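PDB 1ZM5: trwC protein from Escherichia coli, which probably nicks plasmid DNA to start conjugative transfer, this chain being the amino-terminal, metal-binding relaxase domain of the longer protein. Local coordinates for residues 94-99 against 156-161; 123-128 against 178-183; 147-152 against 160-165. All blocks are in the same frame, centred on the assembly; numbering follows the deposited sequence.

Contact 1: residues 94-99 against 156-161; sequences VSLQAL and RDPQLH. With CU (copper (II) ion), chain D; nucleotides of chain A.
S95 and L160 meet at the tight point of the contact, where the backbone N-H of the strand residue runs to the serine hydroxyl, 2.8 Å from L160 N to S95 OG at an N-H...O angle of 162°. With OG anti to the carbonyl carbon of its own residue (chi1 -71°), the hydroxyl leaves helix 92-100 on the strand side, and L160 CB presses to 3.4 Å from S95 OG. The same oxygen gives its proton to water 1, 2.8 Å from S95 OG. That water donates onward to Q159 OE1, which K92 also holds.

The apolar flank is looser. Helix and strand cross at 98°, and L96 CD1 crosses the CB-CG side of P158 at a slant, 4.0 Å from P158 CB, while L99 CD1 makes looser apolar contacts with P158 CB and L160 CB. W281 of helix 274-287 covers L99 and P158.

On the strand side turned from the helix, toward the DNA, Q159 CG stands anti to the backbone N and the chain then bends at chi2, bringing NE2 to a nearly straight bond with O2 of DT23 of chain A, 2.9 Å from Q159 NE2. A leucine in its place would probably leave that thymine oxygen without its amide donor and water 1 without an acceptor. The main chain of Q159 also serves: its carbonyl O takes a bond from H161 ND1, 2.7 Å away and aligned with the imidazole plane, though the donor stands above the carbonyl plane. That bond restrains the ring's rotation while H161 NE2 binds copper at 2.2 Å. The chemistry thus implies a strand that touches a base through one side chain, positions a metal ligand through the adjoining carbonyl, and is itself held to the helix by a serine.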
loop_
_atom_site.group_PDB
_atom_site.type_symbol
_atom_site.label_atom_id
_atom_site.label_comp_id
_atom_site.label_asym_id
_atom_site.label_seq_id
_atom_site.Cartn_x
_atom_site.Cartn_y
_atom_site.Cartn_z
ATOM N N VAL B 94 -2.120 12.811 9.516
ATOM C CA VAL B 94 -0.768 12.267 9.564
ATOM C C VAL B 94 -0.011 12.666 8.309
ATOM O O VAL B 94 1.136 13.117 8.393
ATOM C CB VAL B 94 -0.780 10.722 9.700
ATOM C CG1 VAL B 94 0.615 10.159 9.472
ATOM C CG2 VAL B 94 -1.267 10.334 11.077
ATOM N N SER B 95 -0.648 12.496 7.150
ATOM C CA SER B 95 -0.033 12.872 5.878
ATOM C C SER B 95 0.325 14.365 5.883
ATOM O O SER B 95 1.389 14.771 5.402
ATOM C CB SER B 95 -0.984 12.576 4.713
ATOM O OG SER B 95 -1.108 11.180 4.498
ATOM N N LEU B 96 -0.574 15.174 6.431
ATOM C CA LEU B 96 -0.361 16.613 6.517
ATOM C C LEU B 96 0.860 16.914 7.390
ATOM O O LEU B 96 1.791 17.610 6.973
ATOM C CB LEU B 96 -1.612 17.289 7.106
ATOM C CG LEU B 96 -2.666 17.898 6.158
ATOM C CD1 LEU B 96 -2.908 17.018 4.947
ATOM C CD2 LEU B 96 -3.956 18.122 6.922
ATOM N N GLN B 97 0.861 16.365 8.596
ATOM C CA GLN B 97 1.952 16.595 9.532
ATOM C C GLN B 97 3.314 16.233 8.942
ATOM O O GLN B 97 4.305 16.919 9.190
ATOM C CB GLN B 97 1.713 15.797 10.817
ATOM C CG GLN B 97 2.559 16.239 11.995
ATOM C CD GLN B 97 2.271 17.674 12.407
ATOM O OE1 GLN B 97 1.116 18.076 12.540
ATOM N NE2 GLN B 97 3.322 18.447 12.620
ATOM N N ALA B 98 3.363 15.173 8.149
ATOM C CA ALA B 98 4.630 14.748 7.556
ATOM C C ALA B 98 5.016 15.450 6.255
ATOM O O ALA B 98 6.178 15.814 6.064
ATOM C CB ALA B 98 4.613 13.247 7.323
ATOM N N LEU B 99 4.048 15.645 5.366
ATOM C CA LEU B 99 4.327 16.252 4.063
ATOM C C LEU B 99 4.153 17.771 3.950
ATOM O O LEU B 99 4.893 18.423 3.222
ATOM C CB LEU B 99 3.492 15.537 2.989
ATOM C CG LEU B 99 3.668 14.013 2.995
ATOM C CD1 LEU B 99 2.781 13.365 1.945
ATOM C CD2 LEU B 99 5.123 13.676 2.743
ATOM N N ARG B 156 -3.670 15.446 -6.158
ATOM C CA ARG B 156 -2.476 16.124 -5.665
ATOM C C ARG B 156 -2.529 16.567 -4.211
ATOM O O ARG B 156 -1.777 17.455 -3.806
ATOM C CB ARG B 156 -2.114 17.321 -6.552
ATOM C CG ARG B 156 -1.766 16.937 -7.972
ATOM C CD ARG B 156 -0.869 15.706 -7.979
ATOM N NE ARG B 156 -0.684 15.143 -9.313
ATOM C CZ ARG B 156 -0.283 13.895 -9.539
ATOM N NH1 ARG B 156 -0.029 13.084 -8.515
ATOM N NH2 ARG B 156 -0.135 13.460 -10.785
ATOM N N ASP B 157 -3.420 15.965 -3.429
ATOM C CA ASP B 157 -3.489 16.277 -2.005
ATOM C C ASP B 157 -2.391 15.438 -1.334
ATOM O O ASP B 157 -1.904 14.461 -1.918
ATOM C CB ASP B 157 -4.837 15.848 -1.391
ATOM C CG ASP B 157 -5.965 16.847 -1.640
ATOM O OD1 ASP B 157 -5.719 18.070 -1.532
ATOM O OD2 ASP B 157 -7.115 16.401 -1.912
ATOM N N PRO B 158 -1.971 15.821 -0.116
ATOM C CA PRO B 158 -0.943 15.046 0.591
ATOM C C PRO B 158 -1.601 13.693 0.906
ATOM O O PRO B 158 -2.709 13.651 1.462
ATOM C CB PRO B 158 -0.709 15.856 1.868
ATOM C CG PRO B 158 -1.040 17.243 1.464
ATOM C CD PRO B 158 -2.274 17.067 0.608
ATOM N N GLN B 159 -0.932 12.599 0.565
ATOM C CA GLN B 159 -1.495 11.269 0.794
ATOM C C GLN B 159 -0.371 10.269 0.988
ATOM O O GLN B 159 0.062 9.608 0.043
ATOM C CB GLN B 159 -2.363 10.870 -0.415
ATOM C CG GLN B 159 -3.077 9.519 -0.328
ATOM C CD GLN B 159 -3.954 9.364 0.906
ATOM O OE1 GLN B 159 -4.286 10.333 1.582
ATOM N NE2 GLN B 159 -4.337 8.133 1.196
ATOM N N LEU B 160 0.099 10.156 2.224
ATOM C CA LEU B 160 1.196 9.249 2.530
ATOM C C LEU B 160 0.750 7.800 2.455
ATOM O O LEU B 160 -0.122 7.355 3.206
ATOM C CB LEU B 160 1.779 9.556 3.923
ATOM C CG LEU B 160 2.919 8.642 4.422
ATOM C CD1 LEU B 160 4.090 8.695 3.458
ATOM C CD2 LEU B 160 3.368 9.077 5.808
ATOM N N HIS B 161 1.338 7.057 1.532
ATOM C CA HIS B 161 0.987 5.655 1.417
ATOM C C HIS B 161 2.080 4.817 0.786
ATOM O O HIS B 161 2.964 5.327 0.088
ATOM C CB HIS B 161 -0.332 5.481 0.653
ATOM C CG HIS B 161 -0.281 5.906 -0.782
ATOM N ND1 HIS B 161 -0.219 7.228 -1.169
ATOM C CD2 HIS B 161 -0.347 5.182 -1.926
ATOM C CE1 HIS B 161 -0.258 7.301 -2.487
ATOM N NE2 HIS B 161 -0.337 6.074 -2.970
HETATM CU CU CU D . 0.540 5.289 -4.860
ATOM P P DT A 23 -11.659 9.953 6.245
ATOM O OP1 DT A 23 -10.926 10.609 7.339
ATOM O OP2 DT A 23 -13.050 10.390 5.916
ATOM O "O5'" DT A 23 -10.763 10.019 4.924
ATOM C "C5'" DT A 23 -10.307 11.278 4.381
ATOM C "C4'" DT A 23 -8.900 11.126 3.843
ATOM O "O4'" DT A 23 -8.144 10.394 4.821
ATOM C "C3'" DT A 23 -8.723 10.398 2.500
ATOM O "O3'" DT A 23 -8.116 11.415 1.661
ATOM C "C2'" DT A 23 -7.450 9.582 2.697
ATOM C "C1'" DT A 23 -7.227 9.530 4.201
ATOM N N1 DT A 23 -7.200 8.283 4.967
ATOM C C2 DT A 23 -6.401 7.236 4.568
ATOM O O2 DT A 23 -5.806 7.213 3.505
ATOM N N3 DT A 23 -6.320 6.210 5.478
ATOM C C4 DT A 23 -6.960 6.125 6.699
ATOM O O4 DT A 23 -6.765 5.165 7.420
ATOM C C5 DT A 23 -7.831 7.226 7.017
ATOM C C7 DT A 23 -8.587 7.205 8.307
ATOM C C6 DT A 23 -7.921 8.226 6.141
HETATM O O HOH W 1 -3.769 10.457 4.207
HETATM O O HOH W 2 -1.634 5.165 -5.026
#

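Contact 2: residues 123-128 against 178-183; sequences ARAQAR and RALKND. With nucleotides of chain A.
Q126 O draws the two segments together: the backbone N-H of K181 reaches it in an almost straight bond, 2.6 Å from K181 N to Q126 O at 174°, with the donor 36° above the carbonyl plane. L180 closes round the same oxygen with a CA-H...O contact and with CD1 at 3.5 Å from Q126 O; that methyl also packs on A125 CB. Water 3 ties Q126 OE1 to K181 O, while Q126 NE2 turns to T139.

Further along strand 126-131, water 4 accepts from R128 N and donates to both A179 O and the OP2 of DT14 of chain A. A179 N binds the other oxygen of that phosphate, 2.6 Å from A179 N to DT14 OP1. R178 beside it salt-bridges a further phosphate through NE, with Q176 holding NH2.

Side chains of R128 and K181 cross at about a right angle, R128 CG 4.1 Å from K181 CD. A bend at chi3 (-76°) then carries the guanidinium to the base of DG15 of chain A, where it grips the Hoogsteen edge with two bonds: R128 NH1 to DG15 N7 at 2.9 Å and R128 NH2 to DG15 O6 at 2.8 Å. One guanidinium face is covered by the thymine methyl of DT14, whose C7 lies 3.9 Å from R128 CZ. The lysine ammonium makes a weak salt bridge with D183, whose OD1 accepts from N1 of DG17 of chain A, 2.7 Å away. The acidic acceptor suits the N1-H of this second guanine, and the nearby lysine probably offsets its negative charge. A backbone N-H and one bridging water thus hold the DT14 phosphate, and the paired arginine bonds match the N7 and O6 of a guanine, consistent with recognition of base sequence together with a grip on the DNA backbone.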
loop_
_atom_site.group_PDB
_atom_site.type_symbol
_atom_site.label_atom_id
_atom_site.label_comp_id
_atom_site.label_asym_id
_atom_site.label_seq_id
_atom_site.Cartn_x
_atom_site.Cartn_y
_atom_site.Cartn_z
ATOM N N ALA B 123 4.123 -14.206 8.110
ATOM C CA ALA B 123 3.865 -15.376 8.943
ATOM C C ALA B 123 2.652 -16.139 8.414
ATOM O O ALA B 123 2.379 -17.259 8.847
ATOM C CB ALA B 123 3.624 -14.953 10.401
ATOM N N ARG B 124 1.923 -15.530 7.482
ATOM C CA ARG B 124 0.751 -16.177 6.906
ATOM C C ARG B 124 1.002 -16.640 5.474
ATOM O O ARG B 124 0.086 -17.098 4.789
ATOM C CB ARG B 124 -0.450 -15.228 6.934
ATOM C CG ARG B 124 -0.932 -14.870 8.329
ATOM C CD ARG B 124 -2.047 -13.838 8.256
ATOM N NE ARG B 124 -2.706 -13.626 9.540
ATOM C CZ ARG B 124 -2.091 -13.193 10.638
ATOM N NH1 ARG B 124 -0.794 -12.922 10.617
ATOM N NH2 ARG B 124 -2.778 -13.030 11.761
ATOM N N ALA B 125 2.246 -16.516 5.023
ATOM C CA ALA B 125 2.614 -16.934 3.670
ATOM C C ALA B 125 2.513 -18.450 3.549
ATOM O O ALA B 125 3.129 -19.182 4.325
ATOM C CB ALA B 125 4.039 -16.484 3.355
ATOM N N GLN B 126 1.743 -18.924 2.578
ATOM C CA GLN B 126 1.585 -20.354 2.393
ATOM C C GLN B 126 1.744 -20.827 0.964
ATOM O O GLN B 126 1.585 -20.072 0.005
ATOM C CB GLN B 126 0.216 -20.803 2.880
ATOM C CG GLN B 126 -0.073 -20.443 4.294
ATOM C CD GLN B 126 -1.320 -21.119 4.776
ATOM O OE1 GLN B 126 -2.385 -20.984 4.170
ATOM N NE2 GLN B 126 -1.203 -21.864 5.872
ATOM N N ALA B 127 2.040 -22.111 0.837
ATOM C CA ALA B 127 2.213 -22.732 -0.457
ATOM C C ALA B 127 1.550 -24.091 -0.376
ATOM O O ALA B 127 1.279 -24.598 0.712
ATOM C CB ALA B 127 3.680 -22.889 -0.761
ATOM N N ARG B 128 1.272 -24.676 -1.527
ATOM C CA ARG B 128 0.662 -25.985 -1.556
ATOM C C ARG B 128 1.716 -26.989 -2.003
ATOM O O ARG B 128 2.769 -26.611 -2.515
ATOM C CB ARG B 128 -0.534 -25.995 -2.509
ATOM C CG ARG B 128 -1.809 -25.459 -1.882
ATOM C CD ARG B 128 -2.983 -25.499 -2.844
ATOM N NE ARG B 128 -2.923 -24.440 -3.843
ATOM C CZ ARG B 128 -3.905 -24.175 -4.699
ATOM N NH1 ARG B 128 -3.778 -23.196 -5.583
ATOM N NH2 ARG B 128 -5.018 -24.893 -4.666
ATOM N N ARG B 178 7.210 -21.891 -5.099
ATOM C CA ARG B 178 5.864 -22.121 -5.608
ATOM C C ARG B 178 5.037 -20.861 -5.518
ATOM O O ARG B 178 5.418 -19.898 -4.856
ATOM C CB ARG B 178 5.167 -23.225 -4.801
ATOM C CG ARG B 178 5.042 -24.559 -5.515
ATOM C CD ARG B 178 6.394 -25.062 -5.945
ATOM N NE ARG B 178 6.327 -26.369 -6.586
ATOM C CZ ARG B 178 7.355 -26.933 -7.207
ATOM N NH1 ARG B 178 7.217 -28.129 -7.765
ATOM N NH2 ARG B 178 8.515 -26.291 -7.282
ATOM N N ALA B 179 3.897 -20.878 -6.195
ATOM C CA ALA B 179 2.986 -19.751 -6.163
ATOM C C ALA B 179 2.547 -19.589 -4.710
ATOM O O ALA B 179 2.599 -20.533 -3.913
ATOM C CB ALA B 179 1.775 -20.025 -7.045
ATOM N N LEU B 180 2.113 -18.389 -4.363
ATOM C CA LEU B 180 1.663 -18.143 -3.013
ATOM C C LEU B 180 0.189 -18.533 -2.862
ATOM O O LEU B 180 -0.621 -18.279 -3.760
ATOM C CB LEU B 180 1.841 -16.659 -2.674
ATOM C CG LEU B 180 1.373 -16.183 -1.297
ATOM C CD1 LEU B 180 2.372 -16.641 -0.241
ATOM C CD2 LEU B 180 1.263 -14.658 -1.284
ATOM N N LYS B 181 -0.148 -19.205 -1.762
ATOM C CA LYS B 181 -1.552 -19.507 -1.500
ATOM C C LYS B 181 -1.880 -18.285 -0.645
ATOM O O LYS B 181 -1.437 -18.189 0.501
ATOM C CB LYS B 181 -1.726 -20.792 -0.694
ATOM C CG LYS B 181 -3.199 -21.103 -0.407
ATOM C CD LYS B 181 -3.396 -22.411 0.347
ATOM C CE LYS B 181 -4.852 -22.579 0.779
ATOM N NZ LYS B 181 -5.801 -22.537 -0.365
ATOM N N ASN B 182 -2.627 -17.341 -1.210
ATOM C CA ASN B 182 -2.922 -16.092 -0.511
ATOM C C ASN B 182 -4.143 -16.035 0.401
ATOM O O ASN B 182 -4.452 -14.980 0.954
ATOM C CB ASN B 182 -3.007 -14.942 -1.524
ATOM C CG ASN B 182 -4.216 -15.053 -2.436
ATOM O OD1 ASN B 182 -5.306 -15.447 -2.001
ATOM N ND2 ASN B 182 -4.040 -14.685 -3.700
ATOM N N ASP B 183 -4.839 -17.151 0.561
ATOM C CA ASP B 183 -6.024 -17.190 1.415
ATOM C C ASP B 183 -5.836 -16.435 2.727
ATOM O O ASP B 183 -6.544 -15.471 3.017
ATOM C CB ASP B 183 -6.384 -18.635 1.749
ATOM C CG ASP B 183 -7.015 -19.359 0.593
ATOM O OD1 ASP B 183 -6.599 -19.120 -0.559
ATOM O OD2 ASP B 183 -7.918 -20.183 0.841
ATOM P P DT A 14 2.309 -23.658 -7.849
ATOM O OP1 DT A 14 3.314 -22.584 -8.068
ATOM O OP2 DT A 14 1.915 -24.029 -6.457
ATOM O "O5'" DT A 14 0.993 -23.331 -8.693
ATOM C "C5'" DT A 14 1.091 -22.755 -9.993
ATOM C "C4'" DT A 14 -0.278 -22.413 -10.542
ATOM O "O4'" DT A 14 -1.007 -23.633 -10.816
ATOM C "C3'" DT A 14 -1.170 -21.607 -9.598
ATOM O "O3'" DT A 14 -1.158 -20.237 -10.023
ATOM C "C2'" DT A 14 -2.572 -22.063 -9.968
ATOM C "C1'" DT A 14 -2.398 -23.434 -10.605
ATOM N N1 DT A 14 -2.931 -24.588 -9.855
ATOM C C2 DT A 14 -4.115 -25.147 -10.291
ATOM O O2 DT A 14 -4.749 -24.720 -11.245
ATOM N N3 DT A 14 -4.531 -26.234 -9.575
ATOM C C4 DT A 14 -3.903 -26.811 -8.493
ATOM O O4 DT A 14 -4.394 -27.807 -7.965
ATOM C C5 DT A 14 -2.676 -26.166 -8.073
ATOM C C7 DT A 14 -1.932 -26.713 -6.894
ATOM C C6 DT A 14 -2.258 -25.098 -8.765
ATOM P P DG A 17 -13.697 -16.375 -9.402
ATOM O OP1 DG A 17 -15.040 -16.544 -10.017
ATOM O OP2 DG A 17 -12.834 -15.245 -9.819
ATOM O "O5'" DG A 17 -13.870 -16.335 -7.815
ATOM C "C5'" DG A 17 -14.913 -17.062 -7.161
ATOM C "C4'" DG A 17 -14.644 -17.144 -5.675
ATOM O "O4'" DG A 17 -13.349 -17.750 -5.475
ATOM C "C3'" DG A 17 -14.585 -15.795 -4.949
ATOM O "O3'" DG A 17 -15.752 -15.730 -4.113
ATOM C "C2'" DG A 17 -13.538 -16.016 -3.874
ATOM C "C1'" DG A 17 -12.727 -17.196 -4.334
ATOM N N9 DG A 17 -11.312 -16.999 -4.601
ATOM C C8 DG A 17 -10.701 -16.380 -5.665
ATOM N N7 DG A 17 -9.397 -16.458 -5.613
ATOM C C5 DG A 17 -9.144 -17.153 -4.438
ATOM C C6 DG A 17 -7.922 -17.552 -3.840
ATOM O O6 DG A 17 -6.768 -17.362 -4.235
ATOM N N1 DG A 17 -8.138 -18.247 -2.657
ATOM C C2 DG A 17 -9.364 -18.521 -2.113
ATOM N N2 DG A 17 -9.376 -19.229 -0.979
ATOM N N3 DG A 17 -10.502 -18.139 -2.647
ATOM C C4 DG A 17 -10.318 -17.472 -3.801
ATOM P P DG A 15 -1.790 -19.087 -9.082
ATOM O OP1 DG A 15 -0.987 -17.844 -9.282
ATOM O OP2 DG A 15 -1.975 -19.625 -7.709
ATOM O "O5'" DG A 15 -3.235 -18.831 -9.692
ATOM C "C5'" DG A 15 -3.415 -18.347 -11.027
ATOM C "C4'" DG A 15 -4.799 -18.726 -11.500
ATOM O "O4'" DG A 15 -4.944 -20.118 -11.188
ATOM C "C3'" DG A 15 -5.965 -18.017 -10.806
ATOM O "O3'" DG A 15 -6.575 -17.175 -11.801
ATOM C "C2'" DG A 15 -7.024 -19.102 -10.704
ATOM C "C1'" DG A 15 -6.262 -20.405 -10.785
ATOM N N9 DG A 15 -6.180 -21.274 -9.622
ATOM C C8 DG A 15 -5.295 -21.217 -8.567
ATOM N N7 DG A 15 -5.366 -22.262 -7.786
ATOM C C5 DG A 15 -6.387 -23.025 -8.340
ATOM C C6 DG A 15 -6.921 -24.276 -7.951
ATOM O O6 DG A 15 -6.587 -25.000 -7.007
ATOM N N1 DG A 15 -7.954 -24.670 -8.796
ATOM C C2 DG A 15 -8.412 -23.955 -9.874
ATOM N N2 DG A 15 -9.418 -24.485 -10.570
ATOM N N3 DG A 15 -7.922 -22.799 -10.243
ATOM C C4 DG A 15 -6.921 -22.399 -9.444
HETATM O O HOH W 3 -3.010 -19.292 2.449
HETATM O O HOH W 4 1.726 -23.159 -3.618
#

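Contact 3: residues 147-152 against 160-165; sequences KFRHET and LHTHAV. With CU (copper (II) ion), chain D.
H150 meets H161 in an offset edge-to-face pair, the edge of the H150 ring toward the face of H161, with centroids 5.7 Å apart and planes at 81°. H150 CB lies over that same face, 4.0 Å from the centroid of the H161 ring. With CG of H150 anti to its carbonyl carbon (chi1 -65°), the ring presents ND1 to copper at 2.5 Å, the metal standing in the ring plane at its edge; Y18 O takes the bond from H150 NE2. H163 NE2 closes the site from the second strand, 2.2 Å from copper, and its CD2 comes to 3.2 Å from H150 ND1. T87 holds the other nitrogen of H163, and water 2 occupies a further copper position.

The three rings project from one face of the antiparallel hairpin formed by strands 145-152 and 158-171, the three-histidine metal site of HUH-type relaxases. H150 and H161 are a hydrogen-bonded pair, with H150 N to H161 O at 2.7 Å and 177°, nearly along the C=O axis; F148 and H163 are the next such pair.

F148 extends this face away from the metal. Its CE1 lies 4.1 Å from V165 CG2, which sits near the ring plane at the edge, and F148 CD1 is 3.6 Å from H163 O. F55 and Y19 add edge-to-face contacts to the F148 ring. K147, R149, T162 and A164 lie on the reverse face, where R149 CG slants past T162 OG1 before its guanidinium salt-bridges D111 of helix 104-122, while T162 OG1 bonds H110.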
loop_
_atom_site.group_PDB
_atom_site.type_symbol
_atom_site.label_atom_id
_atom_site.label_comp_id
_atom_site.label_asym_id
_atom_site.label_seq_id
_atom_site.Cartn_x
_atom_site.Cartn_y
_atom_site.Cartn_z
ATOM N N LYS B 147 8.440 -2.740 -1.695
ATOM C CA LYS B 147 7.679 -1.657 -1.073
ATOM C C LYS B 147 7.969 -0.321 -1.743
ATOM O O LYS B 147 9.126 0.064 -1.898
ATOM C CB LYS B 147 8.006 -1.557 0.419
ATOM C CG LYS B 147 7.600 -2.788 1.219
ATOM C CD LYS B 147 7.960 -2.641 2.691
ATOM C CE LYS B 147 9.467 -2.519 2.889
ATOM N NZ LYS B 147 9.860 -2.280 4.308
ATOM N N PHE B 148 6.909 0.381 -2.133
ATOM C CA PHE B 148 7.044 1.671 -2.798
ATOM C C PHE B 148 6.237 2.721 -2.035
ATOM O O PHE B 148 5.028 2.581 -1.864
ATOM C CB PHE B 148 6.551 1.559 -4.254
ATOM C CG PHE B 148 7.143 0.387 -5.009
ATOM C CD1 PHE B 148 6.544 -0.864 -4.965
ATOM C CD2 PHE B 148 8.331 0.525 -5.714
ATOM C CE1 PHE B 148 7.123 -1.967 -5.609
ATOM C CE2 PHE B 148 8.922 -0.572 -6.363
ATOM C CZ PHE B 148 8.314 -1.817 -6.309
ATOM N N ARG B 149 6.911 3.769 -1.573
ATOM C CA ARG B 149 6.256 4.836 -0.823
ATOM C C ARG B 149 5.929 6.011 -1.745
ATOM O O ARG B 149 6.770 6.444 -2.536
ATOM C CB ARG B 149 7.165 5.300 0.318
ATOM C CG ARG B 149 6.524 6.269 1.327
ATOM C CD ARG B 149 7.539 6.656 2.405
ATOM N NE ARG B 149 8.754 7.149 1.774
ATOM C CZ ARG B 149 9.982 6.991 2.255
ATOM N NH1 ARG B 149 11.014 7.481 1.584
ATOM N NH2 ARG B 149 10.184 6.351 3.400
ATOM N N HIS B 150 4.702 6.513 -1.643
ATOM C CA HIS B 150 4.249 7.631 -2.455
ATOM C C HIS B 150 3.668 8.684 -1.524
ATOM O O HIS B 150 3.388 8.384 -0.365
ATOM C CB HIS B 150 3.229 7.145 -3.480
ATOM C CG HIS B 150 3.812 6.203 -4.484
ATOM N ND1 HIS B 150 3.052 5.289 -5.185
ATOM C CD2 HIS B 150 5.091 6.022 -4.894
ATOM C CE1 HIS B 150 3.842 4.585 -5.977
ATOM N NE2 HIS B 150 5.082 5.010 -5.818
ATOM N N GLU B 151 3.462 9.901 -2.032
ATOM C CA GLU B 151 3.014 11.000 -1.189
ATOM C C GLU B 151 1.804 11.819 -1.621
ATOM O O GLU B 151 1.358 12.694 -0.875
ATOM C CB GLU B 151 4.202 11.941 -0.974
ATOM C CG GLU B 151 5.500 11.212 -0.613
ATOM C CD GLU B 151 6.742 12.108 -0.650
ATOM O OE1 GLU B 151 6.639 13.292 -1.038
ATOM O OE2 GLU B 151 7.838 11.619 -0.292
ATOM N N THR B 152 1.256 11.550 -2.797
ATOM C CA THR B 152 0.110 12.331 -3.256
ATOM C C THR B 152 -1.071 11.497 -3.744
ATOM O O THR B 152 -0.901 10.344 -4.163
ATOM C CB THR B 152 0.510 13.257 -4.407
ATOM O OG1 THR B 152 0.843 12.459 -5.548
ATOM C CG2 THR B 152 1.720 14.097 -4.026
ATOM N N LEU B 160 0.099 10.156 2.224
ATOM C CA LEU B 160 1.196 9.249 2.530
ATOM C C LEU B 160 0.750 7.800 2.455
ATOM O O LEU B 160 -0.122 7.355 3.206
ATOM C CB LEU B 160 1.779 9.556 3.923
ATOM C CG LEU B 160 2.919 8.642 4.422
ATOM C CD1 LEU B 160 4.090 8.695 3.458
ATOM C CD2 LEU B 160 3.368 9.077 5.808
ATOM N N HIS B 161 1.338 7.057 1.532
ATOM C CA HIS B 161 0.987 5.655 1.417
ATOM C C HIS B 161 2.080 4.817 0.786
ATOM O O HIS B 161 2.964 5.327 0.088
ATOM C CB HIS B 161 -0.332 5.481 0.653
ATOM C CG HIS B 161 -0.281 5.906 -0.782
ATOM N ND1 HIS B 161 -0.219 7.228 -1.169
ATOM C CD2 HIS B 161 -0.347 5.182 -1.926
ATOM C CE1 HIS B 161 -0.258 7.301 -2.487
ATOM N NE2 HIS B 161 -0.337 6.074 -2.970
ATOM N N THR B 162 2.028 3.524 1.061
ATOM C CA THR B 162 3.007 2.607 0.518
ATOM C C THR B 162 2.286 1.449 -0.141
ATOM O O THR B 162 1.266 0.956 0.357
ATOM C CB THR B 162 3.924 2.015 1.616
ATOM O OG1 THR B 162 4.609 3.068 2.309
ATOM C CG2 THR B 162 4.930 1.062 1.002
ATOM N N HIS B 163 2.824 1.035 -1.278
ATOM C CA HIS B 163 2.315 -0.095 -2.021
ATOM C C HIS B 163 3.251 -1.247 -1.667
ATOM O O HIS B 163 4.435 -1.223 -2.010
ATOM C CB HIS B 163 2.394 0.187 -3.515
ATOM C CG HIS B 163 1.441 1.244 -3.975
ATOM N ND1 HIS B 163 0.077 1.046 -4.011
ATOM C CD2 HIS B 163 1.652 2.519 -4.381
ATOM C CE1 HIS B 163 -0.513 2.157 -4.416
ATOM N NE2 HIS B 163 0.420 3.065 -4.647
ATOM N N ALA B 164 2.740 -2.239 -0.950
ATOM C CA ALA B 164 3.563 -3.386 -0.593
ATOM C C ALA B 164 3.206 -4.467 -1.604
ATOM O O ALA B 164 2.215 -5.168 -1.447
ATOM C CB ALA B 164 3.248 -3.848 0.823
ATOM N N VAL B 165 3.998 -4.587 -2.657
ATOM C CA VAL B 165 3.697 -5.593 -3.658
ATOM C C VAL B 165 4.300 -6.945 -3.293
ATOM O O VAL B 165 5.513 -7.165 -3.392
ATOM C CB VAL B 165 4.195 -5.172 -5.054
ATOM C CG1 VAL B 165 3.866 -6.269 -6.073
ATOM C CG2 VAL B 165 3.530 -3.872 -5.471
HETATM CU CU CU D . 0.540 5.289 -4.860
HETATM O O HOH W 2 -1.634 5.165 -5.026
#

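Overall arrangement
Contacts 1 and 3 adjoin, their centres about 11 Å apart. Both use strand 158-171, share L160 and H161 and reach the copper: contact 1 lays helix 92-100 across the start of the strand, contact 3 pairs the strand with 145-152, and Q159 N probably bonds E151 O where they join. Contact 2 lies across the chain's centre from contact 1, their centres about 33 Å apart, and its centre is about 23 Å from that of contact 3; it touches neither. Along the chain, the segments of contacts 1 and 2 alternate, while contact 3 nests inside the loop closed by contact 2. One relaxase domain thus holds DNA at two distant places, with the metal site in contact 3 and touched by contact 1 through the shared H161.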